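Thioesterase superfamily protein (Sulfolobus solfataricus, PDB 2GF6) probably hydrolyses fatty acyl-CoA thioesters, as a coenzyme A-binding member of the hotdog-fold thioesterases. Local coordinates at residues A[88-93]-A[110-115]; A[4-9]-A[41-46]; A[60-65]-A[106-111]. All coordinates share one frame; numbering follows the deposited sequence.

How the interactions relate
Interactions 1 and 3 lie on either edge of strand 102-115, and their centres are about 11 Å apart. They share Ile110 and Gln111, and both touch coenzyme A. Residues 88-93 and 60-65 thus flank the same strand beside the bound coenzyme A. The two contacts also meet directly: Ile112 CD1 lies 3.5 Å from Ala61 CB, and the backbone N of Phe93 probably bonds to the O of Val109. Interaction 2 is away from the coenzyme A site, with its centre about 17 Å from that of interaction 1 and about 18 Å from that of interaction 3. It touches interaction 1 through Phe93 CZ and Ile41 CD1, 4.3 Å apart, where the sheet packs on helix 26-45.

Interaction 1 (A[88-93]-A[110-115]); sequences NKTIKF and IQIAIN. With COA (coenzyme A), chain E.
Three straight backbone hydrogen bonds join these antiparallel strands. Ile91 and Gln111 form a hydrogen-bonded pair: Ile91 N reaches Gln111 O at 2.9 Å, and Gln111 N reaches Ile91 O at 2.8 Å. Ala113 N adds a bond to Lys89 O at 2.9 Å, 174° at the hydrogen. Thr90-Ile112 and Lys92-Ile110 are the non-hydrogen-bonded pairs.

Apolar packing covers the face that carries Thr90, Lys92, Ile110 and Ile112. The methyl branches Thr90 CG2 and Ile110 CG2 meet at 3.6 Å; each is anti to its own backbone N. Thr90 and Ile112 lie side by side and point the same way. This face receives the adenine of coenzyme A. Ile110 CD1 reaches N1A at 3.5 Å and Ile112 CD1 reaches C8A at 3.6 Å.

On the other face, Ile91 CG2 sits over the centre of the Phe93 ring, 3.6 Å above its plane. Gln111 OE1 comes obliquely to that ring, 3.6 Å from Phe93 CE2, and is hydrogen-bonded to Tyr49 OH.

The contact belongs to the hairpin of strands 90-99 and 102-115. Strand 56-67 lies beyond the second strand, and Phe93 packs on Ile37 and Phe40 of helix 26-45.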
loop_
_atom_site.group_PDB
_atom_site.type_symbol
_atom_site.label_atom_id
_atom_site.label_comp_id
_atom_site.label_asym_id
_atom_site.label_seq_id
_atom_site.Cartn_x
_atom_site.Cartn_y
_atom_site.Cartn_z
ATOM N N ASN A 88 -1.837 -27.565 -17.474
ATOM C CA ASN A 88 -0.373 -27.556 -17.505
ATOM C C ASN A 88 0.244 -26.186 -17.181
ATOM O O ASN A 88 1.461 -26.064 -17.082
ATOM C CB ASN A 88 0.170 -28.129 -18.848
ATOM C CG ASN A 88 -0.124 -27.243 -20.074
ATOM O OD1 ASN A 88 -1.094 -26.542 -20.119
ATOM N ND2 ASN A 88 0.704 -27.345 -21.084
ATOM N N LYS A 89 -0.579 -25.165 -16.960
ATOM C CA LYS A 89 -0.050 -23.835 -16.751
ATOM C C LYS A 89 -0.795 -22.906 -15.818
ATOM O O LYS A 89 -0.292 -21.819 -15.558
ATOM C CB LYS A 89 0.121 -23.130 -18.104
ATOM C CG LYS A 89 -1.120 -22.935 -18.898
ATOM C CD LYS A 89 -0.834 -22.194 -20.205
ATOM C CE LYS A 89 0.013 -22.984 -21.158
ATOM N NZ LYS A 89 0.123 -22.281 -22.496
ATOM N N THR A 90 -1.951 -23.330 -15.303
ATOM C CA THR A 90 -2.806 -22.487 -14.468
ATOM C C THR A 90 -3.175 -23.204 -13.157
ATOM O O THR A 90 -3.448 -24.411 -13.151
ATOM C CB THR A 90 -4.091 -22.187 -15.201
ATOM O OG1 THR A 90 -3.785 -21.485 -16.404
ATOM C CG2 THR A 90 -4.951 -21.345 -14.371
ATOM N N ILE A 91 -3.158 -22.452 -12.061
ATOM C CA ILE A 91 -3.538 -22.965 -10.742
ATOM C C ILE A 91 -4.549 -22.033 -10.132
ATOM O O ILE A 91 -4.417 -20.839 -10.287
ATOM C CB ILE A 91 -2.338 -22.967 -9.792
ATOM C CG1 ILE A 91 -1.236 -23.864 -10.349
ATOM C CG2 ILE A 91 -2.748 -23.477 -8.387
ATOM C CD1 ILE A 91 0.102 -23.667 -9.666
ATOM N N LYS A 92 -5.539 -22.587 -9.436
ATOM C CA LYS A 92 -6.510 -21.833 -8.693
ATOM C C LYS A 92 -6.204 -22.054 -7.224
ATOM O O LYS A 92 -6.337 -23.159 -6.727
ATOM C CB LYS A 92 -7.911 -22.331 -8.984
ATOM C CG LYS A 92 -9.008 -21.674 -8.203
ATOM C CD LYS A 92 -10.336 -22.251 -8.663
ATOM C CE LYS A 92 -11.508 -21.554 -8.016
ATOM N NZ LYS A 92 -12.693 -22.422 -8.172
ATOM N N PHE A 93 -5.766 -20.992 -6.553
ATOM C CA PHE A 93 -5.415 -21.042 -5.165
ATOM C C PHE A 93 -6.633 -20.599 -4.406
ATOM O O PHE A 93 -6.868 -19.412 -4.306
ATOM C CB PHE A 93 -4.246 -20.089 -4.889
ATOM C CG PHE A 93 -2.917 -20.603 -5.364
ATOM C CD1 PHE A 93 -2.303 -21.660 -4.715
ATOM C CD2 PHE A 93 -2.266 -20.026 -6.457
ATOM C CE1 PHE A 93 -1.066 -22.134 -5.132
ATOM C CE2 PHE A 93 -1.029 -20.505 -6.874
ATOM C CZ PHE A 93 -0.433 -21.561 -6.216
ATOM N N ILE A 110 -6.457 -17.012 -9.300
ATOM C CA ILE A 110 -6.015 -17.877 -10.331
ATOM C C ILE A 110 -4.730 -17.331 -10.905
ATOM O O ILE A 110 -4.643 -16.189 -11.325
ATOM C CB ILE A 110 -7.108 -18.008 -11.363
ATOM C CG1 ILE A 110 -8.264 -18.782 -10.715
ATOM C CG2 ILE A 110 -6.546 -18.604 -12.660
ATOM C CD1 ILE A 110 -9.383 -19.099 -11.596
ATOM N N GLN A 111 -3.719 -18.185 -10.929
ATOM C CA GLN A 111 -2.423 -17.799 -11.410
ATOM C C GLN A 111 -1.988 -18.601 -12.598
ATOM O O GLN A 111 -2.263 -19.787 -12.695
ATOM C CB GLN A 111 -1.406 -17.858 -10.273
ATOM C CG GLN A 111 -1.626 -16.665 -9.395
ATOM C CD GLN A 111 -0.483 -16.363 -8.522
ATOM O OE1 GLN A 111 -0.274 -17.044 -7.514
ATOM N NE2 GLN A 111 0.260 -15.310 -8.858
ATOM N N ILE A 112 -1.326 -17.909 -13.516
ATOM C CA ILE A 112 -0.884 -18.488 -14.760
ATOM C C ILE A 112 0.615 -18.313 -14.845
ATOM O O ILE A 112 1.134 -17.251 -14.543
ATOM C CB ILE A 112 -1.612 -17.819 -15.969
ATOM C CG1 ILE A 112 -3.133 -17.900 -15.800
ATOM C CG2 ILE A 112 -1.222 -18.457 -17.294
ATOM C CD1 ILE A 112 -3.881 -17.204 -16.902
ATOM N N ALA A 113 1.300 -19.394 -15.234
ATOM C CA ALA A 113 2.707 -19.381 -15.530
ATOM C C ALA A 113 2.937 -18.713 -16.902
ATOM O O ALA A 113 2.229 -19.003 -17.877
ATOM C CB ALA A 113 3.246 -20.808 -15.510
ATOM N N ILE A 114 3.892 -17.786 -16.953
ATOM C CA ILE A 114 4.225 -17.098 -18.192
ATOM C C ILE A 114 5.712 -16.967 -18.451
ATOM O O ILE A 114 6.518 -17.004 -17.528
ATOM C CB ILE A 114 3.583 -15.670 -18.264
ATOM C CG1 ILE A 114 4.225 -14.696 -17.250
ATOM C CG2 ILE A 114 2.122 -15.761 -18.049
ATOM C CD1 ILE A 114 3.884 -13.222 -17.502
ATOM N N ASN A 115 6.050 -16.809 -19.722
ATOM C CA ASN A 115 7.317 -16.240 -20.099
ATOM C C ASN A 115 7.165 -14.681 -20.220
ATOM O O ASN A 115 6.345 -14.157 -21.002
ATOM C CB ASN A 115 7.816 -16.898 -21.382
ATOM C CG ASN A 115 9.222 -16.532 -21.680
ATOM O OD1 ASN A 115 9.597 -15.360 -21.586
ATOM N ND2 ASN A 115 10.020 -17.502 -22.018
HETATM N N1A COA E . -9.402 -19.087 -15.074
HETATM C C2A COA E . -8.933 -20.298 -15.571
HETATM N N3A COA E . -8.126 -20.318 -16.695
HETATM C C4A COA E . -7.815 -19.142 -17.289
HETATM C C5A COA E . -8.282 -17.928 -16.798
HETATM C C6A COA E . -9.077 -17.896 -15.679
HETATM N N6A COA E . -9.690 -16.749 -15.360
HETATM N N7A COA E . -7.800 -16.941 -17.586
HETATM C C8A COA E . -7.026 -17.499 -18.554
HETATM N N9A COA E . -7.052 -18.858 -18.380
HETATM C C1B COA E . -6.515 -19.905 -19.247
HETATM C C2B COA E . -6.990 -19.858 -20.674
HETATM O O2B COA E . -8.225 -20.493 -20.844
HETATM C C3B COA E . -5.908 -20.644 -21.361
HETATM O O3B COA E . -6.255 -22.018 -21.239
HETATM P P3B COA E . -5.737 -23.184 -22.230
HETATM O O7A COA E . -4.728 -24.018 -21.457
HETATM O O8A COA E . -5.091 -22.663 -23.497
HETATM O O9A COA E . -6.924 -24.057 -22.542
HETATM C C4B COA E . -4.655 -20.329 -20.551
HETATM O O4B COA E . -5.123 -19.775 -19.335
HETATM C C5B COA E . -3.745 -19.326 -21.212
HETATM O O5B COA E . -4.461 -18.136 -21.363
HETATM P P1A COA E . -4.458 -17.298 -22.730
HETATM O O1A COA E . -5.751 -16.583 -22.963
HETATM O O2A COA E . -4.046 -18.149 -23.889
HETATM O O3A COA E . -3.394 -16.159 -22.347
HETATM P P2A COA E . -1.967 -15.826 -22.981
HETATM O O4A COA E . -1.988 -15.079 -24.280
HETATM O O5A COA E . -0.998 -16.975 -23.044
HETATM O O6A COA E . -1.481 -14.806 -21.863
HETATM C CBP COA E . -1.682 -13.288 -20.170
HETATM C CCP COA E . -2.126 -14.667 -20.613
HETATM C CDP COA E . -1.656 -12.388 -21.413
HETATM C CEP COA E . -0.285 -13.441 -19.584
HETATM C CAP COA E . -2.672 -12.709 -19.176
HETATM O OAP COA E . -3.949 -12.538 -19.755
HETATM C C9P COA E . -2.269 -11.374 -18.649
HETATM O O9P COA E . -1.075 -10.713 -18.996
HETATM N N8P COA E . -3.132 -10.866 -17.814
HETATM C C7P COA E . -2.733 -9.711 -17.050
HETATM C C6P COA E . -2.609 -10.143 -15.616
HETATM C C5P COA E . -2.381 -8.964 -14.727
HETATM O O5P COA E . -2.049 -7.831 -15.139
HETATM N N4P COA E . -2.592 -9.290 -13.473
HETATM C C3P COA E . -2.814 -8.251 -12.510
HETATM C C2P COA E . -3.240 -8.855 -11.205
HETATM S S1P COA E . -3.405 -7.546 -10.051
#

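Interaction 2 (A[4-9]-A[41-46])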
loop_
_atom_site.group_PDB
_atom_site.type_symbol
_atom_site.label_atom_id
_atom_site.label_comp_id
_atom_site.label_asym_id
_atom_site.label_seq_id
_atom_site.Cartn_x
_atom_site.Cartn_y
_atom_site.Cartn_z
ATOM N N ASN A 4 -0.534 -31.640 6.308
ATOM C CA ASN A 4 -1.021 -30.437 5.579
ATOM C C ASN A 4 -0.476 -29.099 6.066
ATOM O O ASN A 4 -1.149 -28.065 5.916
ATOM C CB ASN A 4 -2.564 -30.370 5.562
ATOM C CG ASN A 4 -3.197 -31.407 4.635
ATOM O OD1 ASN A 4 -2.509 -32.231 4.014
ATOM N ND2 ASN A 4 -4.521 -31.368 4.539
ATOM N N ILE A 5 0.731 -29.107 6.634
ATOM C CA ILE A 5 1.344 -27.880 7.135
ATOM C C ILE A 5 1.675 -26.864 6.016
ATOM O O ILE A 5 1.689 -25.666 6.253
ATOM C CB ILE A 5 2.579 -28.170 8.033
ATOM C CG1 ILE A 5 3.107 -26.883 8.673
ATOM C CG2 ILE A 5 3.727 -28.848 7.255
ATOM C CD1 ILE A 5 2.039 -26.027 9.373
ATOM N N GLU A 6 1.914 -27.328 4.794
ATOM C CA GLU A 6 2.161 -26.401 3.663
ATOM C C GLU A 6 0.961 -25.534 3.369
ATOM O O GLU A 6 1.081 -24.509 2.685
ATOM C CB GLU A 6 2.469 -27.129 2.346
ATOM C CG GLU A 6 3.229 -28.390 2.468
ATOM C CD GLU A 6 2.317 -29.551 2.637
ATOM O OE1 GLU A 6 1.929 -30.113 1.590
ATOM O OE2 GLU A 6 2.016 -29.909 3.804
ATOM N N TYR A 7 -0.206 -25.989 3.816
ATOM C CA TYR A 7 -1.455 -25.401 3.419
ATOM C C TYR A 7 -1.960 -24.451 4.469
ATOM O O TYR A 7 -2.944 -23.782 4.218
ATOM C CB TYR A 7 -2.496 -26.497 3.160
ATOM C CG TYR A 7 -2.089 -27.453 2.050
ATOM C CD1 TYR A 7 -1.995 -27.020 0.731
ATOM C CD2 TYR A 7 -1.792 -28.764 2.316
ATOM C CE1 TYR A 7 -1.604 -27.876 -0.281
ATOM C CE2 TYR A 7 -1.402 -29.628 1.310
ATOM C CZ TYR A 7 -1.312 -29.185 0.011
ATOM O OH TYR A 7 -0.937 -30.051 -1.004
ATOM N N VAL A 8 -1.302 -24.412 5.639
ATOM C CA VAL A 8 -1.713 -23.577 6.778
ATOM C C VAL A 8 -0.698 -22.453 7.002
ATOM O O VAL A 8 0.498 -22.708 7.142
ATOM C CB VAL A 8 -1.822 -24.405 8.095
ATOM C CG1 VAL A 8 -2.550 -23.611 9.192
ATOM C CG2 VAL A 8 -2.533 -25.734 7.863
ATOM N N PHE A 9 -1.188 -21.219 7.054
ATOM C CA PHE A 9 -0.364 -20.047 7.359
ATOM C C PHE A 9 -1.032 -19.182 8.413
ATOM O O PHE A 9 -2.224 -18.926 8.316
ATOM C CB PHE A 9 -0.172 -19.205 6.089
ATOM C CG PHE A 9 0.690 -17.984 6.294
ATOM C CD1 PHE A 9 2.063 -18.105 6.386
ATOM C CD2 PHE A 9 0.126 -16.726 6.388
ATOM C CE1 PHE A 9 2.868 -16.999 6.579
ATOM C CE2 PHE A 9 0.918 -15.612 6.590
ATOM C CZ PHE A 9 2.301 -15.753 6.694
ATOM N N ILE A 41 4.468 -22.580 -1.909
ATOM C CA ILE A 41 5.338 -22.851 -3.056
ATOM C C ILE A 41 6.751 -23.175 -2.579
ATOM O O ILE A 41 7.400 -24.112 -3.076
ATOM C CB ILE A 41 5.315 -21.650 -4.055
ATOM C CG1 ILE A 41 3.966 -21.599 -4.777
ATOM C CG2 ILE A 41 6.446 -21.754 -5.092
ATOM C CD1 ILE A 41 3.585 -22.884 -5.546
ATOM N N LYS A 42 7.208 -22.435 -1.569
ATOM C CA LYS A 42 8.544 -22.627 -1.039
ATOM C C LYS A 42 8.666 -24.022 -0.489
ATOM O O LYS A 42 9.582 -24.742 -0.841
ATOM C CB LYS A 42 8.829 -21.625 0.063
ATOM C CG LYS A 42 10.240 -21.715 0.631
ATOM C CD LYS A 42 10.302 -21.126 2.042
ATOM C CE LYS A 42 10.863 -19.720 2.053
ATOM N NZ LYS A 42 12.328 -19.769 2.327
ATOM N N GLU A 43 7.724 -24.399 0.373
ATOM C CA GLU A 43 7.770 -25.706 1.036
ATOM C C GLU A 43 7.451 -26.900 0.104
ATOM O O GLU A 43 8.035 -27.977 0.233
ATOM C CB GLU A 43 6.825 -25.711 2.242
ATOM C CG GLU A 43 7.275 -24.784 3.352
ATOM C CD GLU A 43 6.259 -24.614 4.506
ATOM O OE1 GLU A 43 5.056 -24.944 4.353
ATOM O OE2 GLU A 43 6.683 -24.107 5.576
ATOM N N LYS A 44 6.528 -26.731 -0.829
ATOM C CA LYS A 44 6.128 -27.868 -1.686
ATOM C C LYS A 44 7.033 -28.041 -2.923
ATOM O O LYS A 44 7.345 -29.161 -3.318
ATOM C CB LYS A 44 4.659 -27.693 -2.102
ATOM C CG LYS A 44 4.084 -28.784 -3.072
ATOM C CD LYS A 44 3.949 -30.173 -2.422
ATOM C CE LYS A 44 2.778 -30.270 -1.440
ATOM N NZ LYS A 44 2.790 -31.605 -0.738
ATOM N N VAL A 45 7.424 -26.926 -3.537
ATOM C CA VAL A 45 8.193 -26.937 -4.799
ATOM C C VAL A 45 9.626 -26.496 -4.574
ATOM O O VAL A 45 10.517 -26.852 -5.337
ATOM C CB VAL A 45 7.578 -25.973 -5.856
ATOM C CG1 VAL A 45 8.203 -26.213 -7.228
ATOM C CG2 VAL A 45 6.086 -26.112 -5.912
ATOM N N GLY A 46 9.861 -25.694 -3.549
ATOM C CA GLY A 46 11.210 -25.229 -3.261
ATOM C C GLY A 46 11.743 -24.155 -4.193
ATOM O O GLY A 46 12.924 -24.109 -4.467
#
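A 3-10 turn at 5-7 lies beside the last turn of helix 26-45, with the CA atoms of Glu6 and Glu43 6.2 Å apart. In the hotdog fold of this protein the sheet wraps a long helix. This contact ties the lead-in to strand 8-12 to the C-terminal end of that helix. The helix turns off at Gly46, which has a positive phi. Its N bonds back to Ile41 O, which also accepts from Val45 N.

The main polar link is a salt bridge. Lys44 NZ donates to Glu6 OE1 at 2.9 Å, although the place of OE1 is less sure. Both chains fold to meet. Glu6 bends at chi2 (89°). Lys44 leaves with CG anti to its backbone N, then bends at both chi2 and chi3, so that NZ reaches OE1 while the two side chains cross obliquely. The other oxygen, Glu6 OE2, forms a salt bridge with Lys135, the C-terminal residue. The buried carboxylate is thus held between two lysines, which probably favour its charged form. Lys44 NZ also makes a weak bond to Ile134 O.

Glu43 reaches across with an extended chain. Its OE1 comes to 3.3 Å from Glu6 CA, and it is paired with Lys39 one turn earlier in the helix. Glu43 OE1 and Glu6 OE2 stay 5.8 Å apart. Each has a lysine of its own, which probably eases the repulsion between the like charges.

Tyr7 starts away from the helix end, but its ring tip returns toward it. The ring meets that of Phe40, with planes at about 30°. Beside the salt bridge, Tyr7 OH lies 3.7 Å from Lys44 CE.

Interaction 3 (A[60-65]-A[106-111]); sequences IAESHA and EGYVIQ. With COA (coenzyme A), chain E.
A beta bulge interrupts the pairing: Ala61 and Glu62 both face Ile110. Ala61 N donates to Ile110 O at 2.8 Å, and Ile110 N donates to Glu62 O at 2.9 Å. The strands belong to the antiparallel sheet of the hotdog fold. Regular pairing resumes at Ser63 and Val109, followed by the hydrogen-bonded pair His64 and Tyr108.

Glu62 extends fully, CG anti to its backbone N, and its two oxygens serve different partners. OE1 accepts from N6A of the adenine at 2.8 Å. OE2 accepts from Tyr108 OH at 2.7 Å, met from above the carboxylate plane, and also bonds His64 NE2 of the second subunit. The sheet runs on into that subunit along residues 62-65. Tyr108 places its ring there from the crowded chi1 position (63°), with the Glu62 carboxylate at its edge. His64 CB makes a CH-pi contact over one face of this ring, 3.6 Å from its centroid. Lys92 adds a cation-pi contact.

An alanine in place of Tyr108 would remove the hydroxyl and the ring, and would probably leave the Glu62 carboxylate less firmly placed for the adenine.

The backbone O of Ile60 accepts from N4P in the pantetheine arm of coenzyme A at 2.8 Å.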
loop_
_atom_site.group_PDB
_atom_site.type_symbol
_atom_site.label_atom_id
_atom_site.label_comp_id
_atom_site.label_asym_id
_atom_site.label_seq_id
_atom_site.Cartn_x
_atom_site.Cartn_y
_atom_site.Cartn_z
ATOM N N ILE A 60 -1.428 -13.102 -11.835
ATOM C CA ILE A 60 -2.852 -13.280 -11.502
ATOM C C ILE A 60 -3.763 -12.958 -12.698
ATOM O O ILE A 60 -3.659 -11.892 -13.307
ATOM C CB ILE A 60 -3.256 -12.376 -10.296
ATOM C CG1 ILE A 60 -2.423 -12.720 -9.063
ATOM C CG2 ILE A 60 -4.742 -12.495 -9.944
ATOM C CD1 ILE A 60 -2.409 -11.642 -8.021
ATOM N N ALA A 61 -4.636 -13.907 -13.030
ATOM C CA ALA A 61 -5.615 -13.765 -14.092
ATOM C C ALA A 61 -6.984 -13.426 -13.578
ATOM O O ALA A 61 -7.834 -12.939 -14.323
ATOM C CB ALA A 61 -5.688 -15.050 -14.836
ATOM N N GLU A 62 -7.246 -13.739 -12.313
ATOM C CA GLU A 62 -8.581 -13.555 -11.804
ATOM C C GLU A 62 -8.514 -13.628 -10.319
ATOM O O GLU A 62 -7.743 -14.429 -9.793
ATOM C CB GLU A 62 -9.519 -14.658 -12.329
ATOM C CG GLU A 62 -10.946 -14.468 -11.816
ATOM C CD GLU A 62 -11.933 -15.443 -12.376
ATOM O OE1 GLU A 62 -11.551 -16.139 -13.356
ATOM O OE2 GLU A 62 -13.079 -15.494 -11.815
ATOM N N SER A 63 -9.316 -12.802 -9.634
ATOM C CA SER A 63 -9.411 -12.859 -8.176
ATOM C C SER A 63 -10.849 -12.760 -7.726
ATOM O O SER A 63 -11.648 -12.115 -8.353
ATOM C CB SER A 63 -8.556 -11.782 -7.486
ATOM O OG SER A 63 -8.829 -10.480 -7.997
ATOM N N HIS A 64 -11.153 -13.449 -6.639
ATOM C CA HIS A 64 -12.450 -13.425 -6.054
ATOM C C HIS A 64 -12.380 -13.589 -4.548
ATOM O O HIS A 64 -11.614 -14.412 -4.061
ATOM C CB HIS A 64 -13.277 -14.556 -6.615
ATOM C CG HIS A 64 -14.695 -14.525 -6.151
ATOM N ND1 HIS A 64 -15.216 -15.475 -5.302
ATOM C CD2 HIS A 64 -15.669 -13.606 -6.333
ATOM C CE1 HIS A 64 -16.478 -15.184 -5.046
ATOM N NE2 HIS A 64 -16.772 -14.040 -5.637
ATOM N N ALA A 65 -13.212 -12.834 -3.827
ATOM C CA ALA A 65 -13.353 -12.967 -2.373
ATOM C C ALA A 65 -14.762 -12.593 -1.868
ATOM O O ALA A 65 -15.427 -11.740 -2.435
ATOM C CB ALA A 65 -12.278 -12.115 -1.623
ATOM N N GLU A 106 -13.527 -16.002 2.457
ATOM C CA GLU A 106 -13.133 -17.046 1.492
ATOM C C GLU A 106 -12.932 -16.494 0.075
ATOM O O GLU A 106 -13.530 -15.492 -0.302
ATOM C CB GLU A 106 -14.161 -18.165 1.463
ATOM C CG GLU A 106 -15.571 -17.703 1.200
ATOM C CD GLU A 106 -16.545 -18.835 1.326
ATOM O OE1 GLU A 106 -16.306 -19.875 0.669
ATOM O OE2 GLU A 106 -17.531 -18.694 2.077
ATOM N N GLY A 107 -12.097 -17.152 -0.717
ATOM C CA GLY A 107 -11.805 -16.650 -2.050
ATOM C C GLY A 107 -10.896 -17.522 -2.861
ATOM O O GLY A 107 -10.631 -18.651 -2.493
ATOM N N TYR A 108 -10.429 -16.984 -3.985
ATOM C CA TYR A 108 -9.421 -17.658 -4.768
ATOM C C TYR A 108 -8.705 -16.635 -5.591
ATOM O O TYR A 108 -9.226 -15.560 -5.832
ATOM C CB TYR A 108 -10.053 -18.721 -5.673
ATOM C CG TYR A 108 -11.015 -18.201 -6.720
ATOM C CD1 TYR A 108 -10.550 -17.546 -7.888
ATOM C CD2 TYR A 108 -12.397 -18.357 -6.566
ATOM C CE1 TYR A 108 -11.453 -17.066 -8.853
ATOM C CE2 TYR A 108 -13.291 -17.876 -7.522
ATOM C CZ TYR A 108 -12.810 -17.238 -8.651
ATOM O OH TYR A 108 -13.692 -16.778 -9.551
ATOM N N VAL A 109 -7.479 -16.946 -5.977
ATOM C CA VAL A 109 -6.820 -16.251 -7.081
ATOM C C VAL A 109 -6.399 -17.339 -8.034
ATOM O O VAL A 109 -6.021 -18.433 -7.635
ATOM C CB VAL A 109 -5.559 -15.394 -6.677
ATOM C CG1 VAL A 109 -5.878 -14.513 -5.517
ATOM C CG2 VAL A 109 -4.403 -16.234 -6.316
ATOM N N ILE A 110 -6.457 -17.012 -9.300
ATOM C CA ILE A 110 -6.015 -17.877 -10.331
ATOM C C ILE A 110 -4.730 -17.331 -10.905
ATOM O O ILE A 110 -4.643 -16.189 -11.325
ATOM C CB ILE A 110 -7.108 -18.008 -11.363
ATOM C CG1 ILE A 110 -8.264 -18.782 -10.715
ATOM C CG2 ILE A 110 -6.546 -18.604 -12.660
ATOM C CD1 ILE A 110 -9.383 -19.099 -11.596
ATOM N N GLN A 111 -3.719 -18.185 -10.929
ATOM C CA GLN A 111 -2.423 -17.799 -11.410
ATOM C C GLN A 111 -1.988 -18.601 -12.598
ATOM O O GLN A 111 -2.263 -19.787 -12.695
ATOM C CB GLN A 111 -1.406 -17.858 -10.273
ATOM C CG GLN A 111 -1.626 -16.665 -9.395
ATOM C CD GLN A 111 -0.483 -16.363 -8.522
ATOM O OE1 GLN A 111 -0.274 -17.044 -7.514
ATOM N NE2 GLN A 111 0.260 -15.310 -8.858
HETATM N N1A COA E . -9.402 -19.087 -15.074
HETATM C C2A COA E . -8.933 -20.298 -15.571
HETATM N N3A COA E . -8.126 -20.318 -16.695
HETATM C C4A COA E . -7.815 -19.142 -17.289
HETATM C C5A COA E . -8.282 -17.928 -16.798
HETATM C C6A COA E . -9.077 -17.896 -15.679
HETATM N N6A COA E . -9.690 -16.749 -15.360
HETATM N N7A COA E . -7.800 -16.941 -17.586
HETATM C C8A COA E . -7.026 -17.499 -18.554
HETATM N N9A COA E . -7.052 -18.858 -18.380
HETATM C C1B COA E . -6.515 -19.905 -19.247
HETATM C C2B COA E . -6.990 -19.858 -20.674
HETATM O O2B COA E . -8.225 -20.493 -20.844
HETATM C C3B COA E . -5.908 -20.644 -21.361
HETATM O O3B COA E . -6.255 -22.018 -21.239
HETATM P P3B COA E . -5.737 -23.184 -22.230
HETATM O O7A COA E . -4.728 -24.018 -21.457
HETATM O O8A COA E . -5.091 -22.663 -23.497
HETATM O O9A COA E . -6.924 -24.057 -22.542
HETATM C C4B COA E . -4.655 -20.329 -20.551
HETATM O O4B COA E . -5.123 -19.775 -19.335
HETATM C C5B COA E . -3.745 -19.326 -21.212
HETATM O O5B COA E . -4.461 -18.136 -21.363
HETATM P P1A COA E . -4.458 -17.298 -22.730
HETATM O O1A COA E . -5.751 -16.583 -22.963
HETATM O O2A COA E . -4.046 -18.149 -23.889
HETATM O O3A COA E . -3.394 -16.159 -22.347
HETATM P P2A COA E . -1.967 -15.826 -22.981
HETATM O O4A COA E . -1.988 -15.079 -24.280
HETATM O O5A COA E . -0.998 -16.975 -23.044
HETATM O O6A COA E . -1.481 -14.806 -21.863
HETATM C CBP COA E . -1.682 -13.288 -20.170
HETATM C CCP COA E . -2.126 -14.667 -20.613
HETATM C CDP COA E . -1.656 -12.388 -21.413
HETATM C CEP COA E . -0.285 -13.441 -19.584
HETATM C CAP COA E . -2.672 -12.709 -19.176
HETATM O OAP COA E . -3.949 -12.538 -19.755
HETATM C C9P COA E . -2.269 -11.374 -18.649
HETATM O O9P COA E . -1.075 -10.713 -18.996
HETATM N N8P COA E . -3.132 -10.866 -17.814
HETATM C C7P COA E . -2.733 -9.711 -17.050
HETATM C C6P COA E . -2.609 -10.143 -15.616
HETATM C C5P COA E . -2.381 -8.964 -14.727
HETATM O O5P COA E . -2.049 -7.831 -15.139
HETATM N N4P COA E . -2.592 -9.290 -13.473
HETATM C C3P COA E . -2.814 -8.251 -12.510
HETATM C C2P COA E . -3.240 -8.855 -11.205
HETATM S S1P COA E . -3.405 -7.546 -10.051
#